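Local coordinates for lipoprotein (Streptococcus pneumoniae, PDB 3CX3), which binds zinc and, as a pneumococcal surface lipoprotein related to solute-binding components of ABC transporters, probably serves in zinc uptake, at residues P170-A175 against S277-E282; T243-K246 against G251-T254. All blocks are in the same frame, centred on the assembly; numbering follows the deposited sequence.

Contact 1: residues P170-A175 against S277-E282; sequences PKFEKA and SILAEE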
loop_
_atom_site.group_PDB
_atom_site.type_symbol
_atom_site.label_atom_id
_atom_site.label_comp_id
_atom_site.label_asym_id
_atom_site.label_seq_id
_atom_site.Cartn_x
_atom_site.Cartn_y
_atom_site.Cartn_z
ATOM N N PRO A 170 15.178 7.442 14.740
ATOM C CA PRO A 170 15.368 8.527 15.709
ATOM C C PRO A 170 14.256 9.571 15.714
ATOM O O PRO A 170 13.780 9.924 16.790
ATOM C CB PRO A 170 16.704 9.149 15.287
ATOM C CG PRO A 170 17.415 8.026 14.630
ATOM C CD PRO A 170 16.332 7.367 13.828
ATOM N N LYS A 171 13.850 10.054 14.539
ATOM C CA LYS A 171 12.742 11.010 14.423
ATOM C C LYS A 171 11.592 10.602 15.341
ATOM O O LYS A 171 11.176 11.361 16.218
ATOM C CB LYS A 171 12.231 11.079 12.981
ATOM C CG LYS A 171 13.308 11.233 11.930
ATOM C CD LYS A 171 13.176 12.527 11.155
ATOM C CE LYS A 171 14.304 12.627 10.132
ATOM N NZ LYS A 171 14.051 13.688 9.126
ATOM N N PHE A 172 11.106 9.380 15.143
ATOM C CA PHE A 172 9.979 8.853 15.909
ATOM C C PHE A 172 10.353 8.474 17.342
ATOM O O PHE A 172 9.483 8.332 18.188
ATOM C CB PHE A 172 9.336 7.666 15.182
ATOM C CG PHE A 172 8.846 7.987 13.786
ATOM C CD1 PHE A 172 7.688 8.738 13.587
ATOM C CD2 PHE A 172 9.522 7.513 12.673
ATOM C CE1 PHE A 172 7.227 9.012 12.303
ATOM C CE2 PHE A 172 9.070 7.795 11.393
ATOM C CZ PHE A 172 7.927 8.542 11.211
ATOM N N GLU A 173 11.642 8.315 17.615
ATOM C CA GLU A 173 12.108 8.055 18.965
ATOM C C GLU A 173 11.846 9.261 19.854
ATOM O O GLU A 173 11.214 9.140 20.903
ATOM C CB GLU A 173 13.604 7.764 18.962
ATOM C CG GLU A 173 14.071 6.959 20.147
ATOM C CD GLU A 173 13.687 5.512 20.006
ATOM O OE1 GLU A 173 12.877 5.035 20.830
ATOM O OE2 GLU A 173 14.172 4.865 19.051
ATOM N N LYS A 174 12.333 10.423 19.417
ATOM C CA LYS A 174 12.219 11.678 20.166
ATOM C C LYS A 174 10.767 11.995 20.514
ATOM O O LYS A 174 10.486 12.913 21.293
ATOM C CB LYS A 174 12.833 12.824 19.360
ATOM C CG LYS A 174 14.360 12.922 19.462
ATOM C CD LYS A 174 15.000 13.262 18.116
ATOM C CE LYS A 174 14.425 14.540 17.502
ATOM N NZ LYS A 174 14.150 14.343 16.038
ATOM N N ALA A 175 9.868 11.204 19.930
ATOM C CA ALA A 175 8.430 11.299 20.110
ATOM C C ALA A 175 7.938 12.720 19.942
ATOM O O ALA A 175 8.014 13.267 18.847
ATOM C CB ALA A 175 7.995 10.703 21.456
ATOM N N SER A 277 7.892 11.965 6.246
ATOM C CA SER A 277 8.183 13.355 6.645
ATOM C C SER A 277 7.023 13.967 7.410
ATOM O O SER A 277 7.124 14.294 8.598
ATOM C CB SER A 277 8.401 14.242 5.414
ATOM O OG SER A 277 9.706 14.147 4.908
ATOM N N ILE A 278 5.925 14.134 6.684
ATOM C CA ILE A 278 4.704 14.735 7.181
ATOM C C ILE A 278 4.383 14.215 8.583
ATOM O O ILE A 278 4.334 15.000 9.532
ATOM C CB ILE A 278 3.556 14.520 6.155
ATOM C CG1 ILE A 278 3.903 15.245 4.845
ATOM C CG2 ILE A 278 2.197 14.989 6.703
ATOM C CD1 ILE A 278 3.179 14.712 3.610
ATOM N N LEU A 279 4.231 12.899 8.716
ATOM C CA LEU A 279 3.905 12.276 10.004
ATOM C C LEU A 279 4.910 12.596 11.130
ATOM O O LEU A 279 4.512 12.942 12.250
ATOM C CB LEU A 279 3.735 10.760 9.852
ATOM C CG LEU A 279 3.259 10.003 11.101
ATOM C CD1 LEU A 279 1.876 10.497 11.548
ATOM C CD2 LEU A 279 3.260 8.479 10.885
ATOM N N ALA A 280 6.202 12.477 10.838
ATOM C CA ALA A 280 7.235 12.790 11.824
ATOM C C ALA A 280 7.306 14.292 12.131
ATOM O O ALA A 280 7.452 14.666 13.289
ATOM C CB ALA A 280 8.580 12.267 11.374
ATOM N N GLU A 281 7.182 15.143 11.108
ATOM C CA GLU A 281 7.187 16.607 11.302
ATOM C C GLU A 281 6.076 17.054 12.256
ATOM O O GLU A 281 6.230 18.033 12.993
ATOM C CB GLU A 281 7.093 17.362 9.965
ATOM C CG GLU A 281 6.898 18.891 10.110
ATOM C CD GLU A 281 7.796 19.702 9.188
ATOM N N GLU A 282 4.968 16.318 12.236
ATOM C CA GLU A 282 3.857 16.539 13.149
ATOM C C GLU A 282 4.228 16.152 14.596
ATOM O O GLU A 282 3.515 15.359 15.211
ATOM C CB GLU A 282 2.670 15.684 12.689
ATOM C CG GLU A 282 1.313 16.407 12.739
ATOM C CD GLU A 282 1.255 17.599 11.785
#
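Pro-170 O, gripped by two backbone N-H groups, closes the helical turn that presents Lys-171 and Phe-172 to Ala-280: Lys-174 N donates to it at 3.0 Å, and Glu-173 N adds a weaker bond. Pro-170 has no N-H of its own to return to the preceding turn, and the helix is kinked there. On the facing helix, a bond of 2.7 Å from Glu-281 N to Ser-277 O binds together the turn that carries Leu-279 and Ala-280. Between the two helical ends the contact is made by apolar atoms, and it illustrates how one small residue lets two helices approach. The nearest CA atoms are those of Phe-172 and Ala-280, 6.3 Å apart. The Ala-280 methyl points at the opposite helix and comes to 3.6 Å from Phe-172 CE1, while the CZ atom of the same ring lies almost as near. Phe-172 arrives from the flank of its own helix: CG stands anti to the carbonyl carbon (chi1 -58°), which sends the ring across the gap. It meets its neighbours obliquely, and the same Phe-172 CE1 also touches Leu-279 CD2 at 4.2 Å. Lys-171 contributes the root of its side chain, CB lying 4.2 Å from Ala-280 CB; its ammonium group makes a cation-pi contact with Phe-168, one turn earlier. Helix 147-173 is the long helix that links the two lobes in metal-binding proteins of this family, and its final turns here lie against those of helix 268-281, the last helix of the chain. Phe-172 also meets the ring of Phe-194 and touches Leu-196, whereas Leu-279 reaches Leu-196 and Phe-231 on strand 230-232.

Contact 2: residues T243-K246 against G251-T254; sequences TLVK and GLKT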
loop_
_atom_site.group_PDB
_atom_site.type_symbol
_atom_site.label_atom_id
_atom_site.label_comp_id
_atom_site.label_asym_id
_atom_site.label_seq_id
_atom_site.Cartn_x
_atom_site.Cartn_y
_atom_site.Cartn_z
ATOM N N THR A 243 -15.695 16.421 9.000
ATOM C CA THR A 243 -16.682 16.678 10.040
ATOM C C THR A 243 -16.216 16.122 11.402
ATOM O O THR A 243 -16.960 15.444 12.115
ATOM C CB THR A 243 -18.084 16.152 9.609
ATOM O OG1 THR A 243 -18.043 14.731 9.468
ATOM C CG2 THR A 243 -18.524 16.761 8.256
ATOM N N LEU A 244 -14.969 16.440 11.745
ATOM C CA LEU A 244 -14.289 15.925 12.936
ATOM C C LEU A 244 -13.343 17.005 13.426
ATOM O O LEU A 244 -13.023 17.088 14.611
ATOM C CB LEU A 244 -13.497 14.667 12.593
ATOM C CG LEU A 244 -13.320 13.600 13.664
ATOM C CD1 LEU A 244 -14.551 12.745 13.699
ATOM C CD2 LEU A 244 -12.109 12.766 13.332
ATOM N N VAL A 245 -12.864 17.802 12.479
ATOM C CA VAL A 245 -12.442 19.150 12.772
ATOM C C VAL A 245 -13.774 19.823 13.047
ATOM O O VAL A 245 -13.987 20.410 14.110
ATOM C CB VAL A 245 -11.814 19.839 11.539
ATOM C CG1 VAL A 245 -10.919 21.004 11.959
ATOM C CG2 VAL A 245 -11.043 18.848 10.690
ATOM N N LYS A 246 -14.682 19.672 12.080
ATOM C CA LYS A 246 -16.029 20.249 12.111
ATOM C C LYS A 246 -16.913 19.619 13.204
ATOM O O LYS A 246 -18.126 19.421 13.022
ATOM C CB LYS A 246 -16.678 20.149 10.719
ATOM C CG LYS A 246 -15.831 20.785 9.606
ATOM C CD LYS A 246 -16.478 20.677 8.222
ATOM C CE LYS A 246 -15.732 21.536 7.184
ATOM N NZ LYS A 246 -14.325 21.077 6.904
ATOM N N GLY A 251 -7.752 21.018 13.156
ATOM C CA GLY A 251 -6.567 20.562 12.414
ATOM C C GLY A 251 -6.700 19.427 11.411
ATOM O O GLY A 251 -6.998 18.296 11.788
ATOM N N LEU A 252 -6.433 19.732 10.136
ATOM C CA LEU A 252 -6.491 18.759 9.029
ATOM C C LEU A 252 -5.254 18.757 8.122
ATOM O O LEU A 252 -4.896 19.782 7.544
ATOM C CB LEU A 252 -7.728 19.002 8.154
ATOM C CG LEU A 252 -8.863 17.972 8.114
ATOM C CD1 LEU A 252 -9.929 18.407 7.128
ATOM C CD2 LEU A 252 -8.329 16.615 7.732
ATOM N N LYS A 253 -4.614 17.595 7.999
ATOM C CA LYS A 253 -3.531 17.382 7.027
ATOM C C LYS A 253 -3.677 16.043 6.319
ATOM O O LYS A 253 -4.178 15.087 6.889
ATOM C CB LYS A 253 -2.145 17.487 7.670
ATOM C CG LYS A 253 -1.710 18.913 7.897
ATOM C CD LYS A 253 -0.202 19.059 7.809
ATOM C CE LYS A 253 0.481 18.560 9.071
ATOM N NZ LYS A 253 1.828 19.189 9.267
ATOM N N THR A 254 -3.234 16.004 5.068
ATOM C CA THR A 254 -3.376 14.824 4.231
ATOM C C THR A 254 -2.135 13.948 4.262
ATOM O O THR A 254 -1.023 14.452 4.181
ATOM C CB THR A 254 -3.766 15.191 2.776
ATOM O OG1 THR A 254 -3.353 14.149 1.880
ATOM C CG2 THR A 254 -3.117 16.474 2.360
#
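Val-245 and Gly-251 bring their CA atoms to 6.1 Å, the closest CA pair across the two segments, where a weakly bonded stretch of helix ends and the chain is about to enter strand 252-254. Gly-251 adopts a positive phi of 87°, a conformation that glycine takes easily, and shows bare backbone to the helix. Val-245 is the residue that fills the interface, with its CB directed at the incoming strand and its two methyls divided between two targets. CG1, set anti to the backbone N (chi1 -158°), lies 3.4 Å from Gly-251 N and so packs on the peptide at the strand entrance. The other branch, Val-245 CG2, turns to the next residue and rests 3.5 Å from Leu-252 CG. Such a short turn back to the sheet closes the beta-alpha-beta unit made of strand 230-232, helix 239-245 and strand 252-254, and Val-245 packs the helix end of the unit on the start of its second strand. Strand 252-254 is an outermost strand of its four-stranded parallel sheet, bonded through Gly-251 and Lys-253 to Ile-230. Leu-252 points its side chain toward the helix and crosses that of Val-245 obliquely. The valine methyl touches it along the flank: Leu-252 CD1 lies 3.8 Å from Val-245 CG2, and Leu-252 CB a little farther off. Both side chains also touch Ile-230 on the neighbouring strand 230-232. Leu-244 touches Ile-230 too, and packs as well on Leu-215 and Ile-218 of helix 213-224.

Contacts 1 and 2 lie about 20 Å apart, centre to centre, and contact 2 is nested within the stretch of chain that contact 1 closes. Strand 252-254 is followed by helix 268-281, and the two contacts touch there, through Ile-278 and through Glu-282 just after the helix: Ile-278 CG2 lies 4.1 Å from Thr-254 O, and the ends of Glu-282 and Lys-253 adjoin, although the Glu-282 carboxylate oxygens are not modelled. Neither contact supplies a zinc ligand. The metal is held by His-44, His-120, His-184 and Glu-259, and segments 251-254 and 277-282 flank in sequence the connection that carries Glu-259.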